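PDB 4ZEM: translation initiation factor eIF2b-like protein from Chaetomium thermophilum, which is the beta subunit of eIF2B, the heterodecameric complex thought to exchange GDP for GTP on initiation factor eIF2. Local coordinates for residues 53-57 and 71-76. Numbering follows the deposited sequence.
Sequences LRQVV and RVQTAG
L53 and V56 of segment 53-57 pack against V72 and A75 of segment 71-76 where two neighbouring helices run roughly antiparallel: the segment axes come within 9.7 Å, with 143° between their directions. The parent helices, 43-59 and 65-82, follow each other in the chain through a short link, so this is a helical hairpin; the contact lies near the C-terminal end of the first arm and about midway along the second. V56 points toward the partner helix and uses both of its methyls. V56 CG1, anti to the backbone N (chi1 170°), lies against the start of segment 71-76, 4.1 Å from CB of R71, while V56 CG2 meets CB of A75 at 3.9 Å. One turn earlier, L53 crosses V72 at about a right angle. L53 CD1 and CD2 each lie 4.1 Å from CG1 of V72, and L53 CD2 also rests 4.0 Å from the V72 carbonyl O. The other branch of V72, CG2, meets V57 CG2 at 4.2 Å and also lies near V56 CG1, so V72 touches L53, V56 and V57. R71 gives the contact only its root: the chain bends at chi2 (-54°) and leads the guanidinium away, where NE bonds to the carbonyl of K61 in the link between the helices. Helix 88-104 packs on L53 and V72 through V96, and helix 154-182 on V57, which places the hairpin within the helical bundle of the subunit. Across the two segments the contact is purely van der Waals, made mostly by buried aliphatic groups, with methyls touching the R71 and V72 carbonyl oxygens; the backbone N-H groups of V57, A75 and G76 are satisfied inside their own helices, which leaves shape and hydrophobic burial to hold the pair together.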
loop_
_atom_site.group_PDB
_atom_site.type_symbol
_atom_site.label_atom_id
_atom_site.label_comp_id
_atom_site.label_asym_id
_atom_site.label_seq_id
_atom_site.Cartn_x
_atom_site.Cartn_y
_atom_site.Cartn_z
ATOM N N LEU A 53 2.454 10.899 -10.145
ATOM C CA LEU A 53 3.850 10.662 -10.503
ATOM C C LEU A 53 3.981 10.330 -11.987
ATOM O O LEU A 53 4.955 10.717 -12.636
ATOM C CB LEU A 53 4.449 9.544 -9.648
ATOM C CG LEU A 53 4.662 9.912 -8.177
ATOM C CD1 LEU A 53 5.454 8.826 -7.459
ATOM C CD2 LEU A 53 5.352 11.271 -8.049
ATOM N N ARG A 54 2.986 9.631 -12.524
ATOM C CA ARG A 54 2.953 9.335 -13.951
ATOM C C ARG A 54 2.890 10.622 -14.773
ATOM O O ARG A 54 3.529 10.739 -15.823
ATOM C CB ARG A 54 1.763 8.445 -14.291
ATOM C CG ARG A 54 1.794 7.897 -15.706
ATOM C CD ARG A 54 0.593 7.015 -15.978
ATOM N NE ARG A 54 0.541 6.589 -17.370
ATOM C CZ ARG A 54 -0.168 7.202 -18.311
ATOM N NH1 ARG A 54 -0.893 8.270 -18.007
ATOM N NH2 ARG A 54 -0.154 6.742 -19.554
ATOM N N GLN A 55 2.125 11.588 -14.281
ATOM C CA GLN A 55 1.974 12.861 -14.965
ATOM C C GLN A 55 3.245 13.698 -14.828
ATOM O O GLN A 55 3.585 14.480 -15.716
ATOM C CB GLN A 55 0.784 13.631 -14.394
ATOM C CG GLN A 55 -0.558 13.177 -14.915
ATOM C CD GLN A 55 -0.671 13.259 -16.423
ATOM O OE1 GLN A 55 -0.226 14.225 -17.042
ATOM N NE2 GLN A 55 -1.275 12.238 -17.024
ATOM N N VAL A 56 3.950 13.513 -13.716
ATOM C CA VAL A 56 5.249 14.147 -13.517
ATOM C C VAL A 56 6.253 13.629 -14.543
ATOM O O VAL A 56 6.983 14.404 -15.153
ATOM C CB VAL A 56 5.777 13.903 -12.087
ATOM C CG1 VAL A 56 7.222 14.341 -11.955
ATOM C CG2 VAL A 56 4.903 14.620 -11.075
ATOM N N VAL A 57 6.266 12.317 -14.747
ATOM C CA VAL A 57 7.140 11.709 -15.745
ATOM C C VAL A 57 6.787 12.243 -17.131
ATOM O O VAL A 57 7.666 12.561 -17.929
ATOM C CB VAL A 57 7.046 10.169 -15.732
ATOM C CG1 VAL A 57 7.838 9.574 -16.887
ATOM C CG2 VAL A 57 7.552 9.625 -14.404
ATOM N N ARG A 71 12.947 14.983 -10.228
ATOM C CA ARG A 71 11.580 15.464 -10.413
ATOM C C ARG A 71 10.576 14.656 -9.612
ATOM O O ARG A 71 9.728 15.214 -8.916
ATOM C CB ARG A 71 11.182 15.412 -11.889
ATOM C CG ARG A 71 11.810 16.482 -12.738
ATOM C CD ARG A 71 11.539 17.841 -12.150
ATOM N NE ARG A 71 12.054 18.907 -12.994
ATOM C CZ ARG A 71 12.115 20.174 -12.613
ATOM N NH1 ARG A 71 11.695 20.510 -11.402
ATOM N NH2 ARG A 71 12.595 21.098 -13.434
ATOM N N VAL A 72 10.687 13.338 -9.716
ATOM C CA VAL A 72 9.788 12.428 -9.022
ATOM C C VAL A 72 9.943 12.533 -7.513
ATOM O O VAL A 72 8.956 12.548 -6.771
ATOM C CB VAL A 72 10.015 10.976 -9.478
ATOM C CG1 VAL A 72 9.221 10.010 -8.616
ATOM C CG2 VAL A 72 9.626 10.832 -10.945
ATOM N N GLN A 73 11.189 12.615 -7.059
ATOM C CA GLN A 73 11.454 12.686 -5.633
ATOM C C GLN A 73 10.940 13.995 -5.037
ATOM O O GLN A 73 10.371 14.007 -3.945
ATOM C CB GLN A 73 12.946 12.528 -5.359
ATOM C CG GLN A 73 13.375 13.171 -4.063
ATOM C CD GLN A 73 14.723 12.689 -3.589
ATOM O OE1 GLN A 73 15.352 11.835 -4.217
ATOM N NE2 GLN A 73 15.167 13.222 -2.459
ATOM N N THR A 74 11.137 15.094 -5.759
ATOM C CA THR A 74 10.656 16.393 -5.307
ATOM C C THR A 74 9.131 16.455 -5.214
ATOM O O THR A 74 8.580 16.966 -4.235
ATOM C CB THR A 74 11.139 17.522 -6.229
ATOM O OG1 THR A 74 12.562 17.444 -6.372
ATOM C CG2 THR A 74 10.770 18.865 -5.640
ATOM N N ALA A 75 8.450 15.951 -6.239
ATOM C CA ALA A 75 6.991 15.921 -6.231
ATOM C C ALA A 75 6.492 14.986 -5.134
ATOM O O ALA A 75 5.524 15.295 -4.438
ATOM C CB ALA A 75 6.453 15.499 -7.585
ATOM N N GLY A 76 7.163 13.846 -4.987
ATOM C CA GLY A 76 6.809 12.872 -3.973
ATOM C C GLY A 76 6.967 13.437 -2.575
ATOM O O GLY A 76 6.157 13.166 -1.687
#